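Local coordinates for protein glycoside hydrolase family 5 (Aspergillus oryzae, PDB 6LA0) that acts as a rutinosidase, a secreted glycosidase of family 5 whose relatives include exo-1,3-beta-glucanases, at residues Pro91-Ala96 against Val133-Gly138; Trp154-Thr159 against Pro192-Asp197; Pro204-Asp209 against Gly239-Glu244. All coordinates share one frame; numbering follows the deposited sequence.

In the fold
The three contacts follow one another along the chain, and all join loops that leave the C-terminal ends of parallel strands in the family 5 TIM barrel, the end that carries the active site in this fold. Interaction 1 continues the pairing of strands 87-92 and 128-133. Interaction 2 joins the loop after 128-133 to the one after 184-187, and interaction 3 joins that loop to the one after 235-237. Centres of 1 and 2 lie about 15 Å apart, and those of 2 and 3 about 13 Å. W154 packs on L136 and P137, while P192 O probably hydrogen-bonds S240 OG and D194 OD2 S208 OG, so each loop after a strand touches the next round the barrel.

Interaction 1: residues Pro91-Ala96 against Val133-Gly138; sequences PTTYAA and VHSLPG. With NAG (2-acetamido-2-deoxy-beta-D-glucopyranose), chain D.
P91 lays its CB over one face of the H134 imidazole, a CH-pi contact 4.1 Å from the ring centroid; H134 ND1 itself bonds to D132. Next comes T92, paired with V133 in a parallel bridge that puts their side chains on the same face of the sheet. Its carbonyl O accepts from H134 N at 2.9 Å. T92 OG1 instead reaches W97 NE1 and D132 O. At T93 the chain leaves the strand, and T93 CB rests 3.5 Å from S135 OG. That hydroxyl takes a weak hydrogen bond from Y94 N at 3.3 Å.

Y94 then holds its CG between its own N and carbonyl carbon (chi1 65°), which swings the ring onto the second segment. Its CD2 comes within 3.4 Å of L136 C, P137 CA covers one face, and S135 C lies at the edge. Y94 CB rests against S135 O at 3.4 Å, a buried carbonyl with no partner in the model. Beyond, Y94 OH bonds to E147 and S103, and E147 also takes G138 N.

On the far side of strand 128-133, V133 pairs with E187 of strand 184-187. Helix 158-176 packs on V133, L136 and P137, and helix 49-56 meets T93 and Y94.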
loop_
_atom_site.group_PDB
_atom_site.type_symbol
_atom_site.label_atom_id
_atom_site.label_comp_id
_atom_site.label_asym_id
_atom_site.label_seq_id
_atom_site.Cartn_x
_atom_site.Cartn_y
_atom_site.Cartn_z
ATOM N N PRO A 91 2.523 -2.275 -4.074
ATOM C CA PRO A 91 2.661 -0.889 -4.539
ATOM C C PRO A 91 3.530 -0.784 -5.791
ATOM O O PRO A 91 4.591 -1.407 -5.893
ATOM C CB PRO A 91 3.324 -0.184 -3.342
ATOM C CG PRO A 91 2.945 -1.021 -2.162
ATOM C CD PRO A 91 2.969 -2.432 -2.676
ATOM N N THR A 92 3.065 0.022 -6.750
ATOM C CA THR A 92 3.808 0.322 -7.968
ATOM C C THR A 92 3.849 1.831 -8.166
ATOM O O THR A 92 2.979 2.562 -7.682
ATOM C CB THR A 92 3.181 -0.329 -9.219
ATOM O OG1 THR A 92 1.916 0.282 -9.494
ATOM C CG2 THR A 92 2.977 -1.837 -9.024
ATOM N N THR A 93 4.850 2.303 -8.907
ATOM C CA THR A 93 4.829 3.710 -9.284
ATOM C C THR A 93 4.060 3.872 -10.593
ATOM O O THR A 93 3.836 2.914 -11.342
ATOM C CB THR A 93 6.237 4.291 -9.441
ATOM O OG1 THR A 93 6.836 3.758 -10.630
ATOM C CG2 THR A 93 7.112 3.990 -8.218
ATOM N N TYR A 94 3.639 5.106 -10.861
ATOM C CA TYR A 94 2.933 5.343 -12.112
ATOM C C TYR A 94 3.844 5.068 -13.298
ATOM O O TYR A 94 3.362 4.728 -14.383
ATOM C CB TYR A 94 2.381 6.769 -12.160
ATOM C CG TYR A 94 3.405 7.891 -12.185
ATOM C CD1 TYR A 94 4.251 8.086 -13.288
ATOM C CD2 TYR A 94 3.494 8.791 -11.135
ATOM C CE1 TYR A 94 5.171 9.114 -13.304
ATOM C CE2 TYR A 94 4.417 9.838 -11.151
ATOM C CZ TYR A 94 5.253 9.989 -12.248
ATOM O OH TYR A 94 6.162 11.028 -12.276
ATOM N N ALA A 95 5.154 5.194 -13.089
ATOM C CA ALA A 95 6.142 4.995 -14.149
ATOM C C ALA A 95 6.236 3.548 -14.608
ATOM O O ALA A 95 6.853 3.281 -15.647
ATOM C CB ALA A 95 7.522 5.461 -13.668
ATOM N N ALA A 96 5.689 2.604 -13.836
ATOM C CA ALA A 96 5.578 1.226 -14.299
ATOM C C ALA A 96 4.590 1.093 -15.440
ATOM O O ALA A 96 4.632 0.102 -16.181
ATOM C CB ALA A 96 5.138 0.319 -13.148
ATOM N N VAL A 133 -1.545 1.651 -7.237
ATOM C CA VAL A 133 -0.846 2.733 -7.923
ATOM C C VAL A 133 -0.542 3.779 -6.859
ATOM O O VAL A 133 -1.399 4.590 -6.499
ATOM C CB VAL A 133 -1.649 3.319 -9.087
ATOM C CG1 VAL A 133 -0.770 4.311 -9.860
ATOM C CG2 VAL A 133 -2.183 2.206 -10.021
ATOM N N HIS A 134 0.693 3.729 -6.348
ATOM C CA HIS A 134 1.103 4.493 -5.183
ATOM C C HIS A 134 1.240 5.977 -5.509
ATOM O O HIS A 134 0.860 6.830 -4.699
ATOM C CB HIS A 134 2.442 3.927 -4.675
ATOM C CG HIS A 134 2.565 3.811 -3.183
ATOM N ND1 HIS A 134 1.653 3.132 -2.399
ATOM C CD2 HIS A 134 3.525 4.260 -2.337
ATOM C CE1 HIS A 134 2.042 3.180 -1.136
ATOM N NE2 HIS A 134 3.168 3.869 -1.070
ATOM N N SER A 135 1.808 6.296 -6.676
ATOM C CA SER A 135 2.061 7.654 -7.140
ATOM C C SER A 135 1.236 7.971 -8.387
ATOM O O SER A 135 0.826 7.075 -9.132
ATOM C CB SER A 135 3.568 7.857 -7.429
ATOM O OG SER A 135 4.123 6.695 -8.009
ATOM N N LEU A 136 0.944 9.253 -8.578
ATOM C CA LEU A 136 0.230 9.723 -9.756
ATOM C C LEU A 136 0.947 10.943 -10.317
ATOM O O LEU A 136 1.640 11.660 -9.577
ATOM C CB LEU A 136 -1.243 10.073 -9.443
ATOM C CG LEU A 136 -2.169 8.883 -9.158
ATOM C CD1 LEU A 136 -3.553 9.380 -8.767
ATOM C CD2 LEU A 136 -2.270 7.918 -10.335
ATOM N N PRO A 137 0.824 11.182 -11.624
ATOM C CA PRO A 137 1.534 12.303 -12.265
ATOM C C PRO A 137 1.282 13.639 -11.581
ATOM O O PRO A 137 0.143 14.020 -11.318
ATOM C CB PRO A 137 0.971 12.299 -13.690
ATOM C CG PRO A 137 0.574 10.868 -13.941
ATOM C CD PRO A 137 0.108 10.334 -12.598
ATOM N N GLY A 138 2.361 14.365 -11.299
ATOM C CA GLY A 138 2.276 15.644 -10.635
ATOM C C GLY A 138 2.449 15.583 -9.127
ATOM O O GLY A 138 2.892 16.570 -8.526
HETATM C C1 NAG D . 0.474 19.212 -14.323
HETATM C C2 NAG D . 1.682 19.948 -13.710
HETATM C C3 NAG D . 2.962 19.669 -14.511
HETATM C C4 NAG D . 3.150 18.173 -14.729
HETATM C C5 NAG D . 1.902 17.602 -15.382
HETATM C C6 NAG D . 1.987 16.115 -15.630
HETATM C C7 NAG D . 1.355 22.058 -12.499
HETATM C C8 NAG D . 1.091 23.528 -12.627
HETATM N N2 NAG D . 1.428 21.377 -13.645
HETATM O O3 NAG D . 4.083 20.200 -13.813
HETATM O O4 NAG D . 4.275 17.928 -15.568
HETATM O O5 NAG D . 0.790 17.822 -14.505
HETATM O O6 NAG D . 2.756 15.488 -14.615
HETATM O O7 NAG D . 1.497 21.511 -11.407
#

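Interaction 2: residues Trp154-Thr159 against Pro192-Asp197; sequences WYYNET and PTDNPD. With NAG (2-acetamido-2-deoxy-beta-D-glucopyranose), chain D.
Y155 and Y156 reach across to P192, T193 and D194, two tyrosines packing on, and water-bridged to, the next barrel loop: they lie just ahead of helix 158-176, their partners between strand 184-187 and helix 209-229. The two tyrosines are the middle residues of a type II beta turn from W154 to N157, with Y156 in the position of positive phi (67°).

The Y155 ring is sandwiched. W154 CE3 sits 3.8 Å above the centre of one face, and D194 CB lies 4.2 Å above the other, offset toward the rim. At its tip, Y155 OH nudges P192 CB at 3.4 Å. It also comes 3.1 Å from T193 N, but the angle is too poor for a hydrogen bond; its partner is T140 O. The Y156 and D194 side chains run at about a right angle to each other, with the ring and carboxylate planes 49° apart. A water bridges them, 2.5 Å from Y156 OH and donating to D194 OD2 at 2.6 Å, while R210 makes a cation-pi contact with Y156.

At the far end N157 caps helix 158-176, its OD1 accepting from A160 N, and its ND2 is joined to the N-acetylglucosamine C1 at 1.4 Å.

No direct hydrogen bond spans the two segments, which meet through ring packing and the bridging water. D194 OD2 also bonds to S208 OG, and these two hydrogen bonds, from hydroxyl and water, would probably help keep the carboxylate ionised.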
loop_
_atom_site.group_PDB
_atom_site.type_symbol
_atom_site.label_atom_id
_atom_site.label_comp_id
_atom_site.label_asym_id
_atom_site.label_seq_id
_atom_site.Cartn_x
_atom_site.Cartn_y
_atom_site.Cartn_z
ATOM N N TRP A 154 -0.543 17.218 -8.744
ATOM C CA TRP A 154 -1.630 16.415 -9.301
ATOM C C TRP A 154 -2.968 17.145 -9.218
ATOM O O TRP A 154 -3.796 17.041 -10.136
ATOM C CB TRP A 154 -1.696 15.077 -8.558
ATOM C CG TRP A 154 -2.785 14.136 -9.002
ATOM C CD1 TRP A 154 -2.778 13.353 -10.110
ATOM C CD2 TRP A 154 -4.022 13.870 -8.326
ATOM N NE1 TRP A 154 -3.927 12.612 -10.175
ATOM C CE2 TRP A 154 -4.712 12.915 -9.092
ATOM C CE3 TRP A 154 -4.604 14.340 -7.140
ATOM C CZ2 TRP A 154 -5.963 12.424 -8.718
ATOM C CZ3 TRP A 154 -5.848 13.852 -6.767
ATOM C CH2 TRP A 154 -6.508 12.898 -7.544
ATOM N N TYR A 155 -3.186 17.901 -8.140
ATOM C CA TYR A 155 -4.490 18.501 -7.874
ATOM C C TYR A 155 -4.850 19.550 -8.926
ATOM O O TYR A 155 -4.025 20.395 -9.285
ATOM C CB TYR A 155 -4.498 19.115 -6.465
ATOM C CG TYR A 155 -4.402 18.063 -5.385
ATOM C CD1 TYR A 155 -3.163 17.652 -4.898
ATOM C CD2 TYR A 155 -5.542 17.438 -4.888
ATOM C CE1 TYR A 155 -3.062 16.671 -3.935
ATOM C CE2 TYR A 155 -5.451 16.445 -3.911
ATOM C CZ TYR A 155 -4.198 16.070 -3.440
ATOM O OH TYR A 155 -4.066 15.083 -2.476
ATOM N N TYR A 156 -6.097 19.478 -9.421
ATOM C CA TYR A 156 -6.713 20.488 -10.279
ATOM C C TYR A 156 -6.044 20.574 -11.651
ATOM O O TYR A 156 -6.261 21.530 -12.396
ATOM C CB TYR A 156 -6.714 21.862 -9.588
ATOM C CG TYR A 156 -6.934 21.792 -8.078
ATOM C CD1 TYR A 156 -8.106 21.260 -7.548
ATOM C CD2 TYR A 156 -5.965 22.242 -7.190
ATOM C CE1 TYR A 156 -8.308 21.189 -6.177
ATOM C CE2 TYR A 156 -6.150 22.173 -5.819
ATOM C CZ TYR A 156 -7.322 21.651 -5.317
ATOM O OH TYR A 156 -7.492 21.587 -3.949
ATOM N N ASN A 157 -5.242 19.574 -12.002
ATOM C CA ASN A 157 -4.343 19.605 -13.160
ATOM C C ASN A 157 -4.925 18.664 -14.204
ATOM O O ASN A 157 -4.854 17.439 -14.057
ATOM C CB ASN A 157 -2.941 19.193 -12.705
ATOM C CG ASN A 157 -1.909 19.161 -13.822
ATOM O OD1 ASN A 157 -2.223 19.028 -15.007
ATOM N ND2 ASN A 157 -0.645 19.264 -13.424
ATOM N N GLU A 158 -5.514 19.236 -15.258
ATOM C CA GLU A 158 -6.202 18.417 -16.253
ATOM C C GLU A 158 -5.223 17.517 -17.001
ATOM O O GLU A 158 -5.555 16.375 -17.349
ATOM C CB GLU A 158 -6.961 19.307 -17.242
ATOM C CG GLU A 158 -8.116 20.126 -16.643
ATOM C CD GLU A 158 -9.338 19.283 -16.308
ATOM O OE1 GLU A 158 -9.424 18.130 -16.791
ATOM O OE2 GLU A 158 -10.212 19.771 -15.555
ATOM N N THR A 159 -4.022 18.017 -17.282
ATOM C CA THR A 159 -3.032 17.178 -17.956
ATOM C C THR A 159 -2.669 15.972 -17.099
ATOM O O THR A 159 -2.681 14.829 -17.577
ATOM C CB THR A 159 -1.779 17.993 -18.298
ATOM O OG1 THR A 159 -2.095 18.951 -19.319
ATOM C CG2 THR A 159 -0.679 17.075 -18.802
ATOM N N PRO A 192 -3.702 10.350 -0.696
ATOM C CA PRO A 192 -3.706 11.734 -1.195
ATOM C C PRO A 192 -3.920 12.726 -0.058
ATOM O O PRO A 192 -4.891 12.623 0.698
ATOM C CB PRO A 192 -4.879 11.751 -2.185
ATOM C CG PRO A 192 -5.823 10.707 -1.636
ATOM C CD PRO A 192 -4.901 9.609 -1.136
ATOM N N THR A 193 -3.009 13.695 0.061
ATOM C CA THR A 193 -3.156 14.784 1.022
ATOM C C THR A 193 -2.713 16.093 0.377
ATOM O O THR A 193 -1.814 16.107 -0.469
ATOM C CB THR A 193 -2.331 14.561 2.307
ATOM O OG1 THR A 193 -0.937 14.510 1.987
ATOM C CG2 THR A 193 -2.733 13.269 3.001
ATOM N N ASP A 194 -3.336 17.206 0.798
ATOM C CA ASP A 194 -2.893 18.525 0.358
ATOM C C ASP A 194 -2.527 19.490 1.485
ATOM O O ASP A 194 -2.194 20.642 1.194
ATOM C CB ASP A 194 -3.958 19.177 -0.559
ATOM C CG ASP A 194 -5.289 19.431 0.149
ATOM O OD1 ASP A 194 -5.456 19.051 1.326
ATOM O OD2 ASP A 194 -6.177 20.017 -0.493
ATOM N N ASN A 195 -2.545 19.053 2.749
ATOM C CA ASN A 195 -2.191 19.918 3.876
ATOM C C ASN A 195 -0.680 19.937 4.063
ATOM O O ASN A 195 -0.079 18.867 4.233
ATOM C CB ASN A 195 -2.862 19.422 5.154
ATOM C CG ASN A 195 -2.827 20.440 6.287
ATOM O OD1 ASN A 195 -1.892 21.243 6.409
ATOM N ND2 ASN A 195 -3.856 20.408 7.127
ATOM N N PRO A 196 -0.028 21.107 4.050
ATOM C CA PRO A 196 1.437 21.142 4.208
ATOM C C PRO A 196 1.953 20.919 5.628
ATOM O O PRO A 196 3.167 20.739 5.790
ATOM C CB PRO A 196 1.805 22.552 3.714
ATOM C CG PRO A 196 0.652 22.974 2.854
ATOM C CD PRO A 196 -0.548 22.385 3.545
ATOM N N ASP A 197 1.100 20.921 6.655
ATOM C CA ASP A 197 1.552 20.697 8.027
ATOM C C ASP A 197 1.776 19.206 8.233
ATOM O O ASP A 197 0.822 18.419 8.234
ATOM C CB ASP A 197 0.539 21.255 9.024
ATOM C CG ASP A 197 0.916 20.982 10.495
ATOM O OD1 ASP A 197 1.940 20.328 10.788
ATOM O OD2 ASP A 197 0.158 21.461 11.373
HETATM C C1 NAG D . 0.474 19.212 -14.323
HETATM C C2 NAG D . 1.682 19.948 -13.710
HETATM C C3 NAG D . 2.962 19.669 -14.511
HETATM C C4 NAG D . 3.150 18.173 -14.729
HETATM C C5 NAG D . 1.902 17.602 -15.382
HETATM C C6 NAG D . 1.987 16.115 -15.630
HETATM C C7 NAG D . 1.355 22.058 -12.499
HETATM C C8 NAG D . 1.091 23.528 -12.627
HETATM N N2 NAG D . 1.428 21.377 -13.645
HETATM O O3 NAG D . 4.083 20.200 -13.813
HETATM O O4 NAG D . 4.275 17.928 -15.568
HETATM O O5 NAG D . 0.790 17.822 -14.505
HETATM O O6 NAG D . 2.756 15.488 -14.615
HETATM O O7 NAG D . 1.497 21.511 -11.407
HETATM O O HOH W 1 -5.641 21.937 -2.232
#

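Interaction 3: residues Pro204-Asp209 against Gly239-Glu244; sequences PAALSD and GSFKPE
K242 runs its side chain past the P204 ring to grip two backbone carbonyls with one ammonium group. K242 NZ lies in the carbonyl plane of L207 O, 3.0 Å away, but at P204 O (3.1 Å) it stands 51° out of the plane. L207 N approaches that oxygen from the opposite face. The chain bends at chi2 (-66°) and is extended beyond, which carries NZ to this spot, and K242 CD passes 3.7 Å from P204 O. A water shared by NZ and L207 O adds a weak bond to D209 OD1, which also bonds to Y246 OH.

The second segment turns sharply here, a type II' beta turn from G239 to K242 with S240 at positive phi, in the loop following barrel strand 235-237. The turn points F241 O at the P204 ring, with P204 CG 3.4 Å from F241 O. A second water takes F241 N and donates to P204 O.

L207 sets CD2 against S240 CB at 3.9 Å, while S240 OG turns to P192 O. A206 CB brushes F241 CD2 obliquely, and F201 packs edge-to-face with that ring. Y246 makes a cation-pi contact with K242, and S208 caps helix 209-229 through G211 N.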
loop_
_atom_site.group_PDB
_atom_site.type_symbol
_atom_site.label_atom_id
_atom_site.label_comp_id
_atom_site.label_asym_id
_atom_site.label_seq_id
_atom_site.Cartn_x
_atom_site.Cartn_y
_atom_site.Cartn_z
ATOM N N PRO A 204 -7.564 13.127 9.510
ATOM C CA PRO A 204 -8.518 13.675 8.526
ATOM C C PRO A 204 -8.165 15.058 7.994
ATOM O O PRO A 204 -8.351 15.312 6.794
ATOM C CB PRO A 204 -9.838 13.696 9.307
ATOM C CG PRO A 204 -9.708 12.558 10.261
ATOM C CD PRO A 204 -8.256 12.508 10.658
ATOM N N ALA A 205 -7.647 15.956 8.838
ATOM C CA ALA A 205 -7.352 17.316 8.389
ATOM C C ALA A 205 -6.243 17.373 7.342
ATOM O O ALA A 205 -5.971 18.452 6.804
ATOM C CB ALA A 205 -6.970 18.195 9.580
ATOM N N ALA A 206 -5.603 16.246 7.035
ATOM C CA ALA A 206 -4.553 16.247 6.029
ATOM C C ALA A 206 -5.076 16.509 4.622
ATOM O O ALA A 206 -4.267 16.784 3.731
ATOM C CB ALA A 206 -3.795 14.920 6.065
ATOM N N LEU A 207 -6.393 16.429 4.403
ATOM C CA LEU A 207 -7.005 16.680 3.104
ATOM C C LEU A 207 -8.125 17.691 3.285
ATOM O O LEU A 207 -9.075 17.432 4.029
ATOM C CB LEU A 207 -7.558 15.389 2.478
ATOM C CG LEU A 207 -8.138 15.441 1.054
ATOM C CD1 LEU A 207 -7.092 15.768 -0.016
ATOM C CD2 LEU A 207 -8.861 14.135 0.717
ATOM N N SER A 208 -8.015 18.829 2.597
ATOM C CA SER A 208 -9.045 19.857 2.610
ATOM C C SER A 208 -10.269 19.407 1.814
ATOM O O SER A 208 -10.208 18.470 1.014
ATOM C CB SER A 208 -8.507 21.160 2.019
ATOM O OG SER A 208 -8.395 21.067 0.601
ATOM N N ASP A 209 -11.399 20.090 2.044
ATOM C CA ASP A 209 -12.587 19.788 1.247
ATOM C C ASP A 209 -12.381 20.143 -0.221
ATOM O O ASP A 209 -12.903 19.456 -1.104
ATOM C CB ASP A 209 -13.809 20.520 1.796
ATOM C CG ASP A 209 -14.154 20.093 3.199
ATOM O OD1 ASP A 209 -14.191 18.866 3.476
ATOM O OD2 ASP A 209 -14.374 20.993 4.031
ATOM N N GLY A 239 -9.070 6.361 0.734
ATOM C CA GLY A 239 -9.666 7.680 0.824
ATOM C C GLY A 239 -8.946 8.586 1.802
ATOM O O GLY A 239 -9.570 9.133 2.721
ATOM N N SER A 240 -7.633 8.745 1.606
ATOM C CA SER A 240 -6.764 9.551 2.460
ATOM C C SER A 240 -6.992 9.090 3.896
ATOM O O SER A 240 -7.147 7.888 4.136
ATOM C CB SER A 240 -7.053 11.044 2.252
ATOM O OG SER A 240 -6.064 11.886 2.829
ATOM N N PHE A 241 -7.064 10.010 4.852
ATOM C CA PHE A 241 -7.252 9.608 6.238
ATOM C C PHE A 241 -8.620 10.012 6.793
ATOM O O PHE A 241 -8.771 10.219 7.998
ATOM C CB PHE A 241 -6.103 10.144 7.086
ATOM C CG PHE A 241 -4.745 9.743 6.557
ATOM C CD1 PHE A 241 -4.228 8.484 6.822
ATOM C CD2 PHE A 241 -3.998 10.616 5.777
ATOM C CE1 PHE A 241 -2.965 8.105 6.330
ATOM C CE2 PHE A 241 -2.741 10.246 5.283
ATOM C CZ PHE A 241 -2.231 8.989 5.558
ATOM N N LYS A 242 -9.630 10.099 5.921
ATOM C CA LYS A 242 -11.009 10.269 6.358
ATOM C C LYS A 242 -11.618 8.931 6.781
ATOM O O LYS A 242 -11.164 7.864 6.359
ATOM C CB LYS A 242 -11.850 10.856 5.232
ATOM C CG LYS A 242 -11.259 12.055 4.535
ATOM C CD LYS A 242 -11.161 13.262 5.433
ATOM C CE LYS A 242 -11.247 14.536 4.610
ATOM N NZ LYS A 242 -11.149 15.748 5.468
ATOM N N PRO A 243 -12.661 8.958 7.607
ATOM C CA PRO A 243 -13.442 7.735 7.824
ATOM C C PRO A 243 -14.213 7.380 6.568
ATOM O O PRO A 243 -14.535 8.240 5.748
ATOM C CB PRO A 243 -14.393 8.105 8.973
ATOM C CG PRO A 243 -14.405 9.598 9.012
ATOM C CD PRO A 243 -13.038 10.031 8.543
ATOM N N GLU A 244 -14.511 6.087 6.417
ATOM C CA GLU A 244 -15.329 5.680 5.281
ATOM C C GLU A 244 -16.637 6.469 5.239
ATOM O O GLU A 244 -17.125 6.803 4.151
ATOM C CB GLU A 244 -15.599 4.173 5.331
ATOM C CG GLU A 244 -16.638 3.680 4.308
ATOM C CD GLU A 244 -18.051 3.626 4.877
ATOM O OE1 GLU A 244 -18.227 3.889 6.084
ATOM O OE2 GLU A 244 -18.992 3.325 4.113
HETATM O O HOH W 2 -7.428 12.971 5.135
HETATM O O HOH W 3 -11.352 18.314 5.216
#